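PDB 3SON: hypothetical NUDIX hydrolase from Listeria monocytogenes, which probably hydrolyses a nucleoside diphosphate linked to another group, as Nudix enzymes do, with the help of a bound divalent metal ion. Local coordinates for residues A[70-75]-A[89-94]. Residues are numbered along the deposited sequence; the frame is centred on the assembly and turned at random.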
ATOM      1  N   ASP A  70       9.351   1.902   7.835  1.00 29.47           N
ATOM      2  CA  ASP A  70       9.309   2.630   6.539  1.00 21.97           C
ATOM      3  C   ASP A  70       8.090   2.313   5.674  1.00 28.53           C
ATOM      4  O   ASP A  70       7.727   3.099   4.824  1.00 33.71           O
ATOM      5  CB  ASP A  70      10.564   2.335   5.707  1.00 29.02           C
ATOM      6  CG  ASP A  70      11.815   2.832   6.332  1.00 39.28           C
ATOM      7  OD1 ASP A  70      11.827   4.017   6.747  1.00 50.40           O
ATOM      8  OD2 ASP A  70      12.805   2.046   6.367  1.00 38.10           O
ATOM      9  N   SER A  71       7.454   1.183   5.884  1.00 29.68           N
ATOM     10  CA  SER A  71       6.344   0.812   5.029  1.00 24.10           C
ATOM     11  C   SER A  71       5.214   1.812   5.162  1.00 25.48           C
ATOM     12  O   SER A  71       4.823   2.164   6.253  1.00 30.88           O
ATOM     13  CB  SER A  71       5.849  -0.633   5.328  1.00 22.94           C
ATOM     14  OG  SER A  71       6.799  -1.609   5.010  1.00 27.52           O
ATOM     15  N   HIS A  72       4.737   2.295   4.034  1.00 28.41           N
ATOM     16  CA  HIS A  72       3.668   3.253   3.999  1.00 35.43           C
ATOM     17  C   HIS A  72       2.748   2.952   2.845  1.00 32.13           C
ATOM     18  O   HIS A  72       3.205   2.482   1.801  1.00 44.78           O
ATOM     19  CB  HIS A  72       4.316   4.666   3.898  1.00 50.74           C
ATOM     20  CG  HIS A  72       3.435   5.705   3.279  1.00 51.48           C
ATOM     21  ND1 HIS A  72       2.976   5.596   2.017  1.00 53.74           N
ATOM     22  CD2 HIS A  72       2.935   6.906   3.781  1.00 46.98           C
ATOM     23  CE1 HIS A  72       2.184   6.645   1.731  1.00 39.68           C
ATOM     24  NE2 HIS A  72       2.182   7.468   2.806  1.00 49.94           N
ATOM     25  N   ALA A  73       1.449   3.221   3.001  1.00 28.12           N
ATOM     26  CA  ALA A  73       0.458   3.044   1.922  1.00 25.31           C
ATOM     27  C   ALA A  73      -0.643   4.122   1.919  1.00 25.38           C
ATOM     28  O   ALA A  73      -0.886   4.757   2.887  1.00 22.60           O
ATOM     29  CB  ALA A  73      -0.203   1.667   2.003  1.00 32.33           C
ATOM     30  N   SER A  74      -1.248   4.349   0.771  1.00 29.84           N
ATOM     31  CA  SER A  74      -2.348   5.288   0.691  1.00 28.21           C
ATOM     32  C   SER A  74      -3.612   4.487   0.832  1.00 29.11           C
ATOM     33  O   SER A  74      -3.663   3.317   0.437  1.00 38.46           O
ATOM     34  CB  SER A  74      -2.272   6.057  -0.638  1.00 28.49           C
ATOM     35  OG  SER A  74      -1.051   6.757  -0.710  1.00 29.08           O
ATOM     36  N   ILE A  75      -4.631   5.045   1.441  1.00 23.87           N
ATOM     37  CA  ILE A  75      -5.919   4.370   1.536  1.00 31.61           C
ATOM     38  C   ILE A  75      -6.997   5.283   1.019  1.00 36.03           C
ATOM     39  O   ILE A  75      -6.963   6.475   1.312  1.00 35.57           O
ATOM     40  CB  ILE A  75      -6.272   4.025   3.005  1.00 31.56           C
ATOM     41  CG1 ILE A  75      -5.195   3.204   3.681  1.00 38.65           C
ATOM     42  CG2 ILE A  75      -7.578   3.244   3.083  1.00 36.48           C
ATOM     43  CD1 ILE A  75      -5.456   3.086   5.182  1.00 33.30           C
ATOM     44  N   PRO A  89      -2.488   8.901   3.880  1.00 24.53           N
ATOM     45  CA  PRO A  89      -1.433   7.978   4.117  1.00 23.07           C
ATOM     46  C   PRO A  89      -1.670   7.163   5.369  1.00 23.02           C
ATOM     47  O   PRO A  89      -2.299   7.633   6.311  1.00 26.23           O
ATOM     48  CB  PRO A  89      -0.213   8.897   4.334  1.00 30.47           C
ATOM     49  CG  PRO A  89      -0.784  10.099   4.908  1.00 29.69           C
ATOM     50  CD  PRO A  89      -2.085  10.301   4.221  1.00 27.30           C
ATOM     51  N   GLU A  90      -1.149   5.960   5.345  1.00 25.18           N
ATOM     52  CA  GLU A  90      -1.111   5.076   6.487  1.00 23.01           C
ATOM     53  C   GLU A  90       0.362   4.817   6.907  1.00 21.76           C
ATOM     54  O   GLU A  90       1.161   4.219   6.147  1.00 27.69           O
ATOM     55  CB  GLU A  90      -1.778   3.746   6.130  1.00 21.65           C
ATOM     56  CG  GLU A  90      -1.857   2.799   7.273  1.00 22.24           C
ATOM     57  CD  GLU A  90      -2.389   1.436   6.881  1.00 32.71           C
ATOM     58  OE1 GLU A  90      -1.773   0.756   6.002  1.00 31.20           O
ATOM     59  OE2 GLU A  90      -3.428   1.050   7.453  1.00 29.01           O
ATOM     60  N   TYR A  91       0.720   5.252   8.100  1.00 23.41           N
ATOM     61  CA  TYR A  91       2.065   5.112   8.632  1.00 21.24           C
ATOM     62  C   TYR A  91       2.089   3.944   9.564  1.00 25.97           C
ATOM     63  O   TYR A  91       1.158   3.739  10.276  1.00 23.43           O
ATOM     64  CB  TYR A  91       2.443   6.368   9.407  1.00 26.68           C
ATOM     65  CG  TYR A  91       2.384   7.648   8.582  1.00 22.55           C
ATOM     66  CD1 TYR A  91       3.393   7.939   7.692  1.00 36.95           C
ATOM     67  CD2 TYR A  91       1.300   8.523   8.664  1.00 27.22           C
ATOM     68  CE1 TYR A  91       3.354   9.078   6.928  1.00 30.73           C
ATOM     69  CE2 TYR A  91       1.246   9.693   7.910  1.00 27.91           C
ATOM     70  CZ  TYR A  91       2.293   9.950   7.034  1.00 37.36           C
ATOM     71  OH  TYR A  91       2.327  11.073   6.268  1.00 31.90           O
ATOM     72  N   CYS A  92       3.205   3.211   9.606  1.00 21.77           N
ATOM     73  CA  CYS A  92       3.231   1.999  10.288  1.00 21.86           C
ATOM     74  C   CYS A  92       4.219   1.940  11.425  1.00 24.52           C
ATOM     75  O   CYS A  92       5.361   2.531  11.341  1.00 24.38           O
ATOM     76  CB  CYS A  92       3.573   0.866   9.327  1.00 22.60           C
ATOM     77  SG  CYS A  92       2.417   0.653   7.976  1.00 24.33           S
ATOM     78  N   PHE A  93       3.900   1.115  12.427  1.00 22.01           N
ATOM     79  CA  PHE A  93       4.742   1.014  13.634  1.00 21.48           C
ATOM     80  C   PHE A  93       4.745  -0.378  14.234  1.00 23.17           C
ATOM     81  O   PHE A  93       3.945  -1.193  13.860  1.00 18.70           O
ATOM     82  CB  PHE A  93       4.262   2.006  14.736  1.00 24.41           C
ATOM     83  CG  PHE A  93       4.235   3.433  14.327  1.00 21.44           C
ATOM     84  CD1 PHE A  93       3.210   3.934  13.564  1.00 25.94           C
ATOM     85  CD2 PHE A  93       5.268   4.286  14.686  1.00 28.01           C
ATOM     86  CE1 PHE A  93       3.184   5.249  13.187  1.00 26.14           C
ATOM     87  CE2 PHE A  93       5.238   5.632  14.298  1.00 24.87           C
ATOM     88  CZ  PHE A  93       4.235   6.082  13.507  1.00 27.07           C
ATOM     89  N   ALA A  94       5.547  -0.592  15.272  1.00 20.42           N
ATOM     90  CA  ALA A  94       5.563  -1.857  15.983  1.00 21.63           C
ATOM     91  C   ALA A  94       5.785  -1.653  17.457  1.00 22.06           C
ATOM     92  O   ALA A  94       6.391  -0.678  17.865  1.00 28.90           O
ATOM     93  CB  ALA A  94       6.632  -2.750  15.407  1.00 23.46           C
TER
HETATM   94  O   HOH W   1       5.525   4.059   7.886  1.00 25.71           O
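Ala73 and Glu90 form a hydrogen-bonded antiparallel pair in the beta hairpin of strands 66-76 and 87-96, part of the mixed sheet of the Nudix fold. Glu90 N donates to Ala73 O at 2.7 Å, nearly in line with the carbonyl; the return bond, Ala73 N to Glu90 O, is weak at 3.3 Å. Pro89 forms a non-hydrogen-bonded pair with Ser74, a place where proline costs this strand pair no bond, and its CA makes a C-H...O contact with Ala73 O. Toward Ser71 the strands diverge and a water fills in for a direct backbone bond: lying 2.6 Å from Ser71 O, to which it can donate although other acceptors compete for its protons, it accepts from Cys92 N at 3.0 Å.

On one face, the His72 ring leans on two neighbours of the partner strand, Pro89 at NE2 and Tyr91 at CD2. CG of His72 is anti to the backbone N (chi1 155°), and the imidazole reaches over to the partner strand, where NE2 comes 3.2 Å from Pro89 CB. Its CD2 edge turns to the Tyr91 ring, 3.8 Å from CE1, in an offset edge-to-face pair with planes at 68°. Flat rings and a compact proline suit this face, where Phe6 also touches Pro89 and Tyr91.

On the other face, Glu90 extends beyond CG and its carboxylate passes Ile75, whose CD1 is 3.7 Å from OE2. This buried acid is satisfied at OE1 by Ser129 of helix 128-142, while the small methyl of Ala73 lets that helix lie close. Cys92 meets the same helix at Ala133.

Further out, the second subunit packs along strand 66-76: the two His72 rings stack, and His72 N hydrogen-bonds to Ser74 OG of the second subunit, a small hydroxyl suited to a close interface.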